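PDB 3TXV: probable tagatose 6-phosphate kinase from Sinorhizobium meliloti, which probably acts in carbohydrate metabolism, perhaps as a tagatose-6-phosphate kinase, and belongs to the GatZ/KbaZ-like family of tagatose-bisphosphate aldolase subunits. Local coordinates for residues L49-D60 with L90-W101; G291-A299 with L410-L419. All blocks are in the same frame, centred on the assembly; numbering follows the deposited sequence.

Contact 1: residues L49-D60 with L90-W101; sequences LIEATCNQVNQD and LLGGDHLGPNPW
Ile50, Ala52 and Cys54 give their backbone N-H groups to the neighbouring strand, and Gly92 and Asp94 give theirs back, a parallel ladder of five bonds. It starts at Ile50 N to Leu90 O (2.8 Å), passes through Gly92 N to Ile50 O, Ala52 N to Gly92 O and Asp94 N to Ala52 O, and closes with Cys54 N to Asp94 O (3.0 Å). Beside this ladder Glu51, its chain bent at chi2 (-132°), lays its carboxylate against Gly92, with OE1 3.6 Å from Gly92 CA. Its OE2 is gripped by Ser25 and Lys127. On the same face Asp94 OD1 takes a salt bridge from Lys287, to which Glu51 OE1 is only a long, weak partner, and is also hydrogen-bonded to His129 ND1; next along, His95 ND1 is paired with Asp131 OD2. Beyond the strands, Asn58 ND2 binds Cys54 O (2.8 Å, 153° at the hydrogen), and Asn99 ND2 reaches Asn55 OD1 weakly (3.2 Å). The ladder pairs the second and third strands of a TIM-type barrel, joined as a beta-alpha-beta unit through helix 68-81, with loops extending from their C-terminal ends.

Contact 2: residues G291-A299 with L410-L419; sequences GLTFALREA and LALAAVDAVL
An antiparallel pair of helices on the outside of the barrel forms this contact, and small residues let the two backbones approach closely. The axes of 291-299 and 410-419 come within 8.1 Å, with 147° between their directions. No hydrogen bond crosses the interface; it is made mainly by methyl groups. At one end Ala299 CB meets Ala414 CB at 3.6 Å and also lies over Ala411 CA, while Leu296 CD1 comes to Ala411 CB from the flank. In the middle Ala295 CB abuts CG2 of Val418 (3.6 Å), and Ala414 CB lies against Ala295 O. The two branches of Val418 divide between neighbours on 291-299: CG1, anti to the backbone N (chi1 -171°), meets Leu292 CD2 at 4.0 Å, and CG2 also comes up to Gly291 O (3.8 Å). With an alanine here, the loss of both branches is likely to open a gap beside Ala295 and take away one of the neighbours of Leu292 CD2. That methyl is shared further: Val415 CG1 touches it at 4.1 Å, and Leu419, crossing Leu292 at about a right angle, brings in its own CD2. Helix 31-43 completes the cluster, with Val33 on Leu292 and Ala36 on Val415, and Arg40 salt-bridges Asp416. Ile26 of strand 23-26 touches both Leu292 and Leu419, so the helix pair is seated directly against the first strand of the barrel.

Contact 1 runs from the barrel sheet into the loops at its C-terminal end and contact 2 lies outside the barrel, on opposite sides of the chain's centre; their own centres are 24 Å apart and their nearest atoms about 8 Å, without touching. Strand 23-26 bridges them: Ile26 bonds through its backbone to Leu49 and Glu51 of contact 1, while the side chains of Leu292 and Leu419 of contact 2 rest on it. A second route is strand 283-288, which leads straight into helix 290-310. Any catalytic centre is unconfirmed, but His95 of contact 1, with Glu178 and His265, could form a vacant metal site, and contact 2 contributes no residue to that trio.

Contact 1: residues L49-D60 with L90-W101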
ATOM      1  N   LEU A  49      -6.134   6.628   6.362  1.00 39.42           N
ATOM      2  CA  LEU A  49      -6.640   5.875   5.224  1.00 38.35           C
ATOM      3  C   LEU A  49      -5.918   4.530   5.111  1.00 38.35           C
ATOM      4  O   LEU A  49      -4.712   4.472   4.830  1.00 38.31           O
ATOM      5  CB  LEU A  49      -6.466   6.709   3.963  1.00 37.69           C
ATOM      6  CG  LEU A  49      -6.900   6.139   2.634  1.00 36.56           C
ATOM      7  CD1 LEU A  49      -8.314   5.617   2.692  1.00 35.96           C
ATOM      8  CD2 LEU A  49      -6.805   7.244   1.634  1.00 36.72           C
ATOM      9  N   ILE A  50      -6.634   3.440   5.344  1.00 38.02           N
ATOM     10  CA  ILE A  50      -6.030   2.134   5.105  1.00 38.30           C
ATOM     11  C   ILE A  50      -6.696   1.349   3.958  1.00 38.92           C
ATOM     12  O   ILE A  50      -7.925   1.169   3.929  1.00 38.42           O
ATOM     13  CB  ILE A  50      -5.955   1.305   6.360  1.00 37.67           C
ATOM     14  CG1 ILE A  50      -5.123   2.037   7.373  1.00 38.44           C
ATOM     15  CG2 ILE A  50      -5.282  -0.019   6.066  1.00 37.06           C
ATOM     16  CD1 ILE A  50      -5.493   1.671   8.784  1.00 43.74           C
ATOM     17  N   GLU A  51      -5.859   0.872   3.033  1.00 39.29           N
ATOM     18  CA  GLU A  51      -6.325   0.279   1.779  1.00 39.59           C
ATOM     19  C   GLU A  51      -5.937  -1.196   1.656  1.00 39.52           C
ATOM     20  O   GLU A  51      -4.915  -1.607   2.156  1.00 39.75           O
ATOM     21  CB  GLU A  51      -5.771   1.073   0.587  1.00 39.73           C
ATOM     22  CG  GLU A  51      -6.071   2.559   0.627  1.00 40.21           C
ATOM     23  CD  GLU A  51      -6.622   3.056  -0.695  1.00 42.90           C
ATOM     24  OE1 GLU A  51      -7.321   2.254  -1.372  1.00 43.20           O
ATOM     25  OE2 GLU A  51      -6.360   4.238  -1.065  1.00 42.36           O
ATOM     26  N   ALA A  52      -6.774  -1.983   0.998  1.00 39.93           N
ATOM     27  CA  ALA A  52      -6.457  -3.354   0.634  1.00 40.75           C
ATOM     28  C   ALA A  52      -6.690  -3.520  -0.883  1.00 41.21           C
ATOM     29  O   ALA A  52      -7.447  -2.740  -1.447  1.00 41.63           O
ATOM     30  CB  ALA A  52      -7.324  -4.282   1.426  1.00 40.48           C
ATOM     31  N   THR A  53      -6.032  -4.480  -1.543  1.00 42.00           N
ATOM     32  CA  THR A  53      -6.216  -4.700  -3.013  1.00 42.98           C
ATOM     33  C   THR A  53      -7.082  -5.904  -3.333  1.00 43.69           C
ATOM     34  O   THR A  53      -7.083  -6.867  -2.596  1.00 43.99           O
ATOM     35  CB  THR A  53      -4.882  -4.905  -3.845  1.00 42.90           C
ATOM     36  OG1 THR A  53      -3.949  -5.700  -3.114  1.00 43.27           O
ATOM     37  CG2 THR A  53      -4.234  -3.603  -4.262  1.00 42.14           C
ATOM     38  N   CYS A  54      -7.782  -5.845  -4.461  1.00 44.70           N
ATOM     39  CA  CYS A  54      -8.634  -6.916  -4.962  1.00 46.30           C
ATOM     40  C   CYS A  54      -8.078  -8.277  -4.633  1.00 46.36           C
ATOM     41  O   CYS A  54      -8.730  -9.068  -3.934  1.00 46.56           O
ATOM     42  CB  CYS A  54      -8.794  -6.782  -6.482  1.00 46.60           C
ATOM     43  SG  CYS A  54      -7.163  -6.700  -7.478  1.00 54.04           S
ATOM     44  N   ASN A  55      -6.866  -8.522  -5.149  1.00 46.94           N
ATOM     45  CA  ASN A  55      -6.045  -9.727  -4.909  1.00 47.33           C
ATOM     46  C   ASN A  55      -5.814 -10.106  -3.450  1.00 47.04           C
ATOM     47  O   ASN A  55      -5.915 -11.268  -3.072  1.00 47.09           O
ATOM     48  CB  ASN A  55      -4.679  -9.522  -5.533  1.00 47.61           C
ATOM     49  CG  ASN A  55      -4.642  -9.835  -7.020  1.00 50.22           C
ATOM     50  OD1 ASN A  55      -5.562 -10.426  -7.615  1.00 50.06           O
ATOM     51  ND2 ASN A  55      -3.537  -9.444  -7.634  1.00 54.50           N
ATOM     52  N   GLN A  56      -5.470  -9.108  -2.652  1.00 47.00           N
ATOM     53  CA  GLN A  56      -5.137  -9.283  -1.257  1.00 47.32           C
ATOM     54  C   GLN A  56      -6.353  -9.803  -0.485  1.00 47.81           C
ATOM     55  O   GLN A  56      -6.221 -10.737   0.301  1.00 48.13           O
ATOM     56  CB  GLN A  56      -4.623  -7.932  -0.718  1.00 47.16           C
ATOM     57  CG  GLN A  56      -4.060  -7.888   0.703  1.00 47.10           C
ATOM     58  CD  GLN A  56      -3.849  -6.440   1.187  1.00 48.19           C
ATOM     59  OE1 GLN A  56      -3.913  -6.143   2.396  1.00 47.88           O
ATOM     60  NE2 GLN A  56      -3.605  -5.533   0.237  1.00 46.60           N
ATOM     61  N   VAL A  57      -7.530  -9.212  -0.717  1.00 48.07           N
ATOM     62  CA  VAL A  57      -8.718  -9.530   0.071  1.00 48.84           C
ATOM     63  C   VAL A  57     -10.004  -9.473  -0.736  1.00 49.46           C
ATOM     64  O   VAL A  57     -10.322  -8.453  -1.326  1.00 50.03           O
ATOM     65  CB  VAL A  57      -8.857  -8.653   1.383  1.00 49.31           C
ATOM     66  CG1 VAL A  57      -7.482  -8.386   2.048  1.00 48.76           C
ATOM     67  CG2 VAL A  57      -9.667  -7.344   1.168  1.00 48.15           C
ATOM     68  N   ASN A  58     -10.744 -10.577  -0.752  1.00 49.98           N
ATOM     69  CA  ASN A  58     -12.006 -10.655  -1.484  1.00 50.53           C
ATOM     70  C   ASN A  58     -12.845 -11.791  -0.931  1.00 50.59           C
ATOM     71  O   ASN A  58     -12.362 -12.529  -0.086  1.00 50.86           O
ATOM     72  CB  ASN A  58     -11.764 -10.829  -2.993  1.00 50.98           C
ATOM     73  CG  ASN A  58     -10.850 -11.999  -3.316  1.00 52.68           C
ATOM     74  OD1 ASN A  58     -11.140 -13.156  -2.984  1.00 55.32           O
ATOM     75  ND2 ASN A  58      -9.737 -11.703  -3.978  1.00 53.78           N
ATOM     76  N   GLN A  59     -14.078 -11.942  -1.416  1.00 50.60           N
ATOM     77  CA  GLN A  59     -15.016 -12.941  -0.892  1.00 50.64           C
ATOM     78  C   GLN A  59     -14.410 -14.318  -0.771  1.00 51.09           C
ATOM     79  O   GLN A  59     -14.770 -15.057   0.147  1.00 50.92           O
ATOM     80  CB  GLN A  59     -16.285 -13.035  -1.754  1.00 50.60           C
ATOM     81  CG  GLN A  59     -16.092 -13.706  -3.124  1.00 49.28           C
ATOM     82  CD  GLN A  59     -15.653 -12.720  -4.177  1.00 47.56           C
ATOM     83  OE1 GLN A  59     -15.042 -11.699  -3.848  1.00 46.55           O
ATOM     84  NE2 GLN A  59     -15.979 -13.001  -5.450  1.00 44.62           N
ATOM     85  N   ASP A  60     -13.503 -14.646  -1.700  1.00 51.85           N
ATOM     86  CA  ASP A  60     -12.887 -15.978  -1.803  1.00 52.97           C
ATOM     87  C   ASP A  60     -11.685 -16.150  -0.888  1.00 53.20           C
ATOM     88  O   ASP A  60     -11.131 -17.255  -0.801  1.00 53.53           O
ATOM     89  CB  ASP A  60     -12.468 -16.301  -3.242  1.00 53.29           C
ATOM     90  CG  ASP A  60     -13.654 -16.612  -4.157  1.00 55.41           C
ATOM     91  OD1 ASP A  60     -13.489 -16.414  -5.393  1.00 57.34           O
ATOM     92  OD2 ASP A  60     -14.730 -17.043  -3.653  1.00 56.08           O
ATOM     93  N   LEU A  90     -10.371   4.974   8.070  1.00 47.22           N
ATOM     94  CA  LEU A  90     -10.994   5.003   6.764  1.00 46.41           C
ATOM     95  C   LEU A  90     -10.540   3.827   5.925  1.00 45.84           C
ATOM     96  O   LEU A  90      -9.380   3.631   5.728  1.00 46.92           O
ATOM     97  CB  LEU A  90     -10.606   6.279   6.064  1.00 46.11           C
ATOM     98  CG  LEU A  90     -11.548   7.450   6.117  1.00 46.42           C
ATOM     99  CD1 LEU A  90     -12.368   7.390   7.323  1.00 45.29           C
ATOM    100  CD2 LEU A  90     -10.751   8.652   6.122  1.00 46.06           C
ATOM    101  N   LEU A  91     -11.458   3.053   5.396  1.00 44.95           N
ATOM    102  CA  LEU A  91     -11.037   1.844   4.686  1.00 43.92           C
ATOM    103  C   LEU A  91     -11.157   1.931   3.175  1.00 43.76           C
ATOM    104  O   LEU A  91     -12.244   2.094   2.650  1.00 44.28           O
ATOM    105  CB  LEU A  91     -11.810   0.634   5.178  1.00 43.50           C
ATOM    106  CG  LEU A  91     -11.434   0.087   6.545  1.00 43.38           C
ATOM    107  CD1 LEU A  91     -12.427  -0.966   6.941  1.00 43.49           C
ATOM    108  CD2 LEU A  91     -10.050  -0.518   6.519  1.00 44.09           C
ATOM    109  N   GLY A  92     -10.030   1.816   2.480  1.00 43.54           N
ATOM    110  CA  GLY A  92     -10.010   1.778   1.020  1.00 42.82           C
ATOM    111  C   GLY A  92      -9.972   0.382   0.399  1.00 42.59           C
ATOM    112  O   GLY A  92      -9.661  -0.613   1.067  1.00 42.45           O
ATOM    113  N   GLY A  93     -10.321   0.318  -0.886  1.00 42.09           N
ATOM    114  CA  GLY A  93     -10.222  -0.886  -1.695  1.00 41.40           C
ATOM    115  C   GLY A  93      -9.461  -0.451  -2.923  1.00 41.68           C
ATOM    116  O   GLY A  93      -9.819   0.543  -3.586  1.00 41.72           O
ATOM    117  N   ASP A  94      -8.380  -1.167  -3.206  1.00 41.68           N
ATOM    118  CA  ASP A  94      -7.459  -0.782  -4.268  1.00 41.63           C
ATOM    119  C   ASP A  94      -7.497  -1.758  -5.422  1.00 41.31           C
ATOM    120  O   ASP A  94      -7.511  -2.977  -5.231  1.00 40.63           O
ATOM    121  CB  ASP A  94      -6.033  -0.676  -3.721  1.00 42.24           C
ATOM    122  CG  ASP A  94      -5.015  -0.304  -4.799  1.00 43.58           C
ATOM    123  OD1 ASP A  94      -5.406   0.431  -5.729  1.00 48.25           O
ATOM    124  OD2 ASP A  94      -3.848  -0.739  -4.730  1.00 41.70           O
ATOM    125  N   HIS A  95      -7.489  -1.209  -6.626  1.00 41.24           N
ATOM    126  CA  HIS A  95      -7.614  -2.012  -7.843  1.00 41.95           C
ATOM    127  C   HIS A  95      -8.744  -3.031  -7.724  1.00 40.71           C
ATOM    128  O   HIS A  95      -8.478  -4.226  -7.735  1.00 40.87           O
ATOM    129  CB  HIS A  95      -6.283  -2.732  -8.199  1.00 42.81           C
ATOM    130  CG  HIS A  95      -5.184  -1.795  -8.591  1.00 46.31           C
ATOM    131  ND1 HIS A  95      -5.113  -1.217  -9.843  1.00 49.69           N
ATOM    132  CD2 HIS A  95      -4.126  -1.314  -7.891  1.00 48.22           C
ATOM    133  CE1 HIS A  95      -4.064  -0.407  -9.891  1.00 50.45           C
ATOM    134  NE2 HIS A  95      -3.448  -0.447  -8.719  1.00 49.21           N
ATOM    135  N   LEU A  96      -9.988  -2.575  -7.609  1.00 39.23           N
ATOM    136  CA  LEU A  96     -11.122  -3.509  -7.574  1.00 37.99           C
ATOM    137  C   LEU A  96     -11.649  -3.737  -8.966  1.00 37.02           C
ATOM    138  O   LEU A  96     -11.731  -2.818  -9.763  1.00 36.39           O
ATOM    139  CB  LEU A  96     -12.234  -2.987  -6.670  1.00 38.23           C
ATOM    140  CG  LEU A  96     -12.050  -2.980  -5.146  1.00 37.59           C
ATOM    141  CD1 LEU A  96     -10.626  -3.097  -4.685  1.00 35.57           C
ATOM    142  CD2 LEU A  96     -12.689  -1.736  -4.585  1.00 37.58           C
ATOM    143  N   GLY A  97     -12.008  -4.974  -9.258  1.00 36.94           N
ATOM    144  CA  GLY A  97     -12.388  -5.356 -10.614  1.00 36.98           C
ATOM    145  C   GLY A  97     -12.057  -6.799 -10.912  1.00 37.36           C
ATOM    146  O   GLY A  97     -11.895  -7.592  -9.993  1.00 37.73           O
ATOM    147  N   PRO A  98     -11.942  -7.153 -12.207  1.00 37.83           N
ATOM    148  CA  PRO A  98     -11.718  -8.537 -12.674  1.00 37.83           C
ATOM    149  C   PRO A  98     -10.323  -9.108 -12.428  1.00 38.78           C
ATOM    150  O   PRO A  98     -10.114 -10.314 -12.618  1.00 39.52           O
ATOM    151  CB  PRO A  98     -11.943  -8.453 -14.184  1.00 37.46           C
ATOM    152  CG  PRO A  98     -12.442  -7.096 -14.488  1.00 37.52           C
ATOM    153  CD  PRO A  98     -12.121  -6.206 -13.323  1.00 37.60           C
ATOM    154  N   ASN A  99      -9.367  -8.282 -12.018  1.00 39.61           N
ATOM    155  CA  ASN A  99      -7.972  -8.738 -11.897  1.00 40.06           C
ATOM    156  C   ASN A  99      -7.722 -10.111 -11.256  1.00 40.41           C
ATOM    157  O   ASN A  99      -6.968 -10.899 -11.800  1.00 40.86           O
ATOM    158  CB  ASN A  99      -7.117  -7.684 -11.208  1.00 40.48           C
ATOM    159  CG  ASN A  99      -5.652  -8.012 -11.256  1.00 40.73           C
ATOM    160  OD1 ASN A  99      -4.976  -7.719 -12.242  1.00 42.38           O
ATOM    161  ND2 ASN A  99      -5.144  -8.625 -10.191  1.00 39.90           N
ATOM    162  N   PRO A 100      -8.333 -10.410 -10.095  1.00 41.14           N
ATOM    163  CA  PRO A 100      -7.940 -11.691  -9.488  1.00 41.66           C
ATOM    164  C   PRO A 100      -8.509 -12.905 -10.210  1.00 42.63           C
ATOM    165  O   PRO A 100      -8.272 -14.050  -9.786  1.00 43.25           O
ATOM    166  CB  PRO A 100      -8.527 -11.613  -8.080  1.00 41.14           C
ATOM    167  CG  PRO A 100      -8.770 -10.178  -7.857  1.00 40.74           C
ATOM    168  CD  PRO A 100      -9.185  -9.638  -9.183  1.00 40.92           C
ATOM    169  N   TRP A 101      -9.244 -12.659 -11.290  1.00 43.09           N
ATOM    170  CA  TRP A 101      -9.926 -13.731 -11.991  1.00 43.61           C
ATOM    171  C   TRP A 101      -9.787 -13.506 -13.456  1.00 44.87           C
ATOM    172  O   TRP A 101     -10.611 -13.988 -14.236  1.00 45.30           O
ATOM    173  CB  TRP A 101     -11.406 -13.750 -11.639  1.00 42.86           C
ATOM    174  CG  TRP A 101     -11.660 -14.014 -10.206  1.00 40.62           C
ATOM    175  CD1 TRP A 101     -11.545 -15.201  -9.565  1.00 40.31           C
ATOM    176  CD2 TRP A 101     -12.081 -13.064  -9.229  1.00 37.86           C
ATOM    177  NE1 TRP A 101     -11.873 -15.058  -8.231  1.00 39.76           N
ATOM    178  CE2 TRP A 101     -12.203 -13.749  -8.004  1.00 37.41           C
ATOM    179  CE3 TRP A 101     -12.357 -11.693  -9.265  1.00 36.32           C
ATOM    180  CZ2 TRP A 101     -12.580 -13.112  -6.823  1.00 35.12           C
ATOM    181  CZ3 TRP A 101     -12.756 -11.067  -8.090  1.00 33.87           C
ATOM    182  CH2 TRP A 101     -12.859 -11.781  -6.889  1.00 32.35           C
TER

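Contact 2: residues G291-A299 with L410-L419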
ATOM      1  N   GLY A 291       7.486   1.115   0.822  1.00 34.30           N
ATOM      2  CA  GLY A 291       8.374   1.895   1.615  1.00 33.22           C
ATOM      3  C   GLY A 291       8.136   1.654   3.076  1.00 32.73           C
ATOM      4  O   GLY A 291       8.962   1.971   3.845  1.00 32.72           O
ATOM      5  N   LEU A 292       6.999   1.136   3.478  1.00 32.30           N
ATOM      6  CA  LEU A 292       6.675   1.166   4.867  1.00 31.54           C
ATOM      7  C   LEU A 292       7.116  -0.101   5.482  1.00 31.63           C
ATOM      8  O   LEU A 292       7.505  -0.127   6.593  1.00 32.08           O
ATOM      9  CB  LEU A 292       5.183   1.283   5.037  1.00 30.90           C
ATOM     10  CG  LEU A 292       4.621   2.626   4.697  1.00 30.02           C
ATOM     11  CD1 LEU A 292       3.199   2.555   4.581  1.00 28.70           C
ATOM     12  CD2 LEU A 292       4.968   3.518   5.746  1.00 29.70           C
ATOM     13  N   THR A 293       7.022  -1.174   4.740  1.00 31.23           N
ATOM     14  CA  THR A 293       7.503  -2.485   5.189  1.00 30.16           C
ATOM     15  C   THR A 293       8.982  -2.669   4.876  1.00 29.77           C
ATOM     16  O   THR A 293       9.675  -3.487   5.499  1.00 29.85           O
ATOM     17  CB  THR A 293       6.763  -3.599   4.497  1.00 30.71           C
ATOM     18  OG1 THR A 293       6.613  -3.268   3.096  1.00 30.95           O
ATOM     19  CG2 THR A 293       5.405  -3.830   5.156  1.00 29.81           C
ATOM     20  N   PHE A 294       9.461  -1.930   3.882  1.00 28.25           N
ATOM     21  CA  PHE A 294      10.879  -1.855   3.654  1.00 26.48           C
ATOM     22  C   PHE A 294      11.571  -1.364   4.957  1.00 25.77           C
ATOM     23  O   PHE A 294      12.441  -2.049   5.478  1.00 26.04           O
ATOM     24  CB  PHE A 294      11.165  -0.956   2.447  1.00 26.11           C
ATOM     25  CG  PHE A 294      12.618  -0.746   2.177  1.00 24.13           C
ATOM     26  CD1 PHE A 294      13.337   0.208   2.892  1.00 23.46           C
ATOM     27  CD2 PHE A 294      13.275  -1.521   1.226  1.00 22.33           C
ATOM     28  CE1 PHE A 294      14.721   0.397   2.660  1.00 24.44           C
ATOM     29  CE2 PHE A 294      14.617  -1.344   0.973  1.00 22.88           C
ATOM     30  CZ  PHE A 294      15.356  -0.375   1.681  1.00 23.75           C
ATOM     31  N   ALA A 295      11.166  -0.213   5.493  1.00 24.51           N
ATOM     32  CA  ALA A 295      11.722   0.293   6.753  1.00 23.47           C
ATOM     33  C   ALA A 295      11.541  -0.688   7.951  1.00 24.18           C
ATOM     34  O   ALA A 295      12.482  -0.907   8.766  1.00 22.80           O
ATOM     35  CB  ALA A 295      11.130   1.615   7.064  1.00 22.55           C
ATOM     36  N   LEU A 296      10.342  -1.291   8.049  1.00 24.85           N
ATOM     37  CA  LEU A 296      10.067  -2.261   9.085  1.00 25.47           C
ATOM     38  C   LEU A 296      11.125  -3.345   9.033  1.00 26.21           C
ATOM     39  O   LEU A 296      11.801  -3.585  10.039  1.00 27.91           O
ATOM     40  CB  LEU A 296       8.680  -2.839   8.926  1.00 25.84           C
ATOM     41  CG  LEU A 296       8.255  -3.991   9.861  1.00 27.44           C
ATOM     42  CD1 LEU A 296       8.785  -3.835  11.308  1.00 28.68           C
ATOM     43  CD2 LEU A 296       6.740  -4.113   9.860  1.00 25.99           C
ATOM     44  N   ARG A 297      11.312  -3.956   7.866  1.00 25.95           N
ATOM     45  CA  ARG A 297      12.395  -4.921   7.628  1.00 26.09           C
ATOM     46  C   ARG A 297      13.769  -4.433   8.126  1.00 27.30           C
ATOM     47  O   ARG A 297      14.464  -5.161   8.834  1.00 27.87           O
ATOM     48  CB  ARG A 297      12.453  -5.234   6.130  1.00 25.94           C
ATOM     49  CG  ARG A 297      13.169  -6.466   5.685  1.00 24.04           C
ATOM     50  CD  ARG A 297      14.565  -6.169   5.254  1.00 23.77           C
ATOM     51  NE  ARG A 297      14.564  -5.145   4.222  1.00 28.69           N
ATOM     52  CZ  ARG A 297      15.574  -4.297   3.992  1.00 30.10           C
ATOM     53  NH1 ARG A 297      16.695  -4.340   4.708  1.00 30.90           N
ATOM     54  NH2 ARG A 297      15.459  -3.388   3.048  1.00 29.19           N
ATOM     55  N   GLU A 298      14.193  -3.221   7.768  1.00 28.36           N
ATOM     56  CA  GLU A 298      15.505  -2.763   8.253  1.00 29.80           C
ATOM     57  C   GLU A 298      15.563  -2.806   9.762  1.00 30.12           C
ATOM     58  O   GLU A 298      16.550  -3.255  10.305  1.00 30.85           O
ATOM     59  CB  GLU A 298      15.851  -1.352   7.825  1.00 29.27           C
ATOM     60  CG  GLU A 298      16.221  -1.230   6.428  1.00 31.55           C
ATOM     61  CD  GLU A 298      16.668   0.170   6.105  1.00 34.33           C
ATOM     62  OE1 GLU A 298      16.393   1.060   6.959  1.00 34.30           O
ATOM     63  OE2 GLU A 298      17.285   0.367   5.015  1.00 34.11           O
ATOM     64  N   ALA A 299      14.508  -2.341  10.425  1.00 30.42           N
ATOM     65  CA  ALA A 299      14.472  -2.329  11.885  1.00 30.98           C
ATOM     66  C   ALA A 299      14.576  -3.757  12.420  1.00 31.29           C
ATOM     67  O   ALA A 299      15.400  -4.047  13.314  1.00 30.98           O
ATOM     68  CB  ALA A 299      13.194  -1.647  12.396  1.00 31.11           C
ATOM     69  N   LEU A 410      11.334   0.561  18.742  1.00 36.93           N
ATOM     70  CA  LEU A 410      12.289   0.841  17.686  1.00 35.56           C
ATOM     71  C   LEU A 410      11.771   0.412  16.303  1.00 35.04           C
ATOM     72  O   LEU A 410      12.080   1.050  15.274  1.00 35.20           O
ATOM     73  CB  LEU A 410      13.663   0.266  18.018  1.00 35.29           C
ATOM     74  CG  LEU A 410      14.396   0.946  19.191  1.00 34.25           C
ATOM     75  CD1 LEU A 410      15.517   0.076  19.699  1.00 33.16           C
ATOM     76  CD2 LEU A 410      14.925   2.347  18.828  1.00 33.97           C
ATOM     77  N   ALA A 411      10.937  -0.616  16.281  1.00 33.67           N
ATOM     78  CA  ALA A 411      10.268  -0.999  15.047  1.00 32.79           C
ATOM     79  C   ALA A 411       9.217   0.038  14.618  1.00 32.39           C
ATOM     80  O   ALA A 411       9.270   0.502  13.508  1.00 32.12           O
ATOM     81  CB  ALA A 411       9.669  -2.406  15.173  1.00 32.74           C
ATOM     82  N   LEU A 412       8.274   0.429  15.483  1.00 32.30           N
ATOM     83  CA  LEU A 412       7.359   1.547  15.134  1.00 32.28           C
ATOM     84  C   LEU A 412       8.119   2.799  14.709  1.00 32.10           C
ATOM     85  O   LEU A 412       7.767   3.472  13.757  1.00 32.32           O
ATOM     86  CB  LEU A 412       6.472   1.928  16.302  1.00 32.37           C
ATOM     87  CG  LEU A 412       5.200   1.179  16.723  1.00 34.42           C
ATOM     88  CD1 LEU A 412       4.994  -0.196  16.035  1.00 35.54           C
ATOM     89  CD2 LEU A 412       5.176   1.047  18.274  1.00 33.58           C
ATOM     90  N   ALA A 413       9.187   3.094  15.428  1.00 32.40           N
ATOM     91  CA  ALA A 413      10.012   4.267  15.182  1.00 32.07           C
ATOM     92  C   ALA A 413      10.530   4.296  13.782  1.00 31.53           C
ATOM     93  O   ALA A 413      10.581   5.365  13.198  1.00 31.23           O
ATOM     94  CB  ALA A 413      11.173   4.293  16.142  1.00 32.65           C
ATOM     95  N   ALA A 414      10.921   3.127  13.262  1.00 31.16           N
ATOM     96  CA  ALA A 414      11.361   3.003  11.861  1.00 31.30           C
ATOM     97  C   ALA A 414      10.204   3.334  10.920  1.00 32.07           C
ATOM     98  O   ALA A 414      10.322   4.256  10.108  1.00 32.24           O
ATOM     99  CB  ALA A 414      11.924   1.620  11.573  1.00 30.20           C
ATOM    100  N   VAL A 415       9.074   2.632  11.063  1.00 32.52           N
ATOM    101  CA  VAL A 415       7.893   2.925  10.246  1.00 33.74           C
ATOM    102  C   VAL A 415       7.537   4.436  10.255  1.00 34.84           C
ATOM    103  O   VAL A 415       7.423   5.084   9.191  1.00 34.49           O
ATOM    104  CB  VAL A 415       6.664   2.041  10.638  1.00 33.39           C
ATOM    105  CG1 VAL A 415       5.658   2.040   9.540  1.00 31.01           C
ATOM    106  CG2 VAL A 415       7.103   0.619  10.893  1.00 33.79           C
ATOM    107  N   ASP A 416       7.400   4.977  11.471  1.00 36.19           N
ATOM    108  CA  ASP A 416       6.997   6.365  11.724  1.00 36.72           C
ATOM    109  C   ASP A 416       7.896   7.370  10.996  1.00 36.87           C
ATOM    110  O   ASP A 416       7.433   8.389  10.526  1.00 36.53           O
ATOM    111  CB  ASP A 416       6.986   6.612  13.231  1.00 36.83           C
ATOM    112  CG  ASP A 416       6.099   7.773  13.632  1.00 38.46           C
ATOM    113  OD1 ASP A 416       4.858   7.645  13.531  1.00 43.63           O
ATOM    114  OD2 ASP A 416       6.630   8.804  14.080  1.00 37.05           O
ATOM    115  N   ALA A 417       9.177   7.062  10.863  1.00 37.51           N
ATOM    116  CA  ALA A 417      10.059   7.956  10.109  1.00 38.48           C
ATOM    117  C   ALA A 417       9.631   8.144   8.632  1.00 39.04           C
ATOM    118  O   ALA A 417       9.707   9.247   8.093  1.00 39.49           O
ATOM    119  CB  ALA A 417      11.515   7.524  10.232  1.00 37.63           C
ATOM    120  N   VAL A 418       9.160   7.075   7.995  1.00 40.01           N
ATOM    121  CA  VAL A 418       8.614   7.151   6.637  1.00 39.94           C
ATOM    122  C   VAL A 418       7.313   7.934   6.699  1.00 40.32           C
ATOM    123  O   VAL A 418       7.165   8.952   6.027  1.00 40.34           O
ATOM    124  CB  VAL A 418       8.357   5.749   6.056  1.00 40.14           C
ATOM    125  CG1 VAL A 418       8.008   5.823   4.578  1.00 39.51           C
ATOM    126  CG2 VAL A 418       9.562   4.810   6.306  1.00 39.48           C
ATOM    127  N   LEU A 419       6.404   7.478   7.556  1.00 40.87           N
ATOM    128  CA  LEU A 419       5.103   8.124   7.771  1.00 42.03           C
ATOM    129  C   LEU A 419       5.117   9.613   8.065  1.00 43.30           C
ATOM    130  O   LEU A 419       4.272  10.326   7.565  1.00 43.39           O
ATOM    131  CB  LEU A 419       4.342   7.445   8.897  1.00 41.47           C
ATOM    132  CG  LEU A 419       3.738   6.085   8.613  1.00 40.65           C
ATOM    133  CD1 LEU A 419       2.773   5.781   9.726  1.00 39.66           C
ATOM    134  CD2 LEU A 419       3.054   6.052   7.254  1.00 38.51           C
TER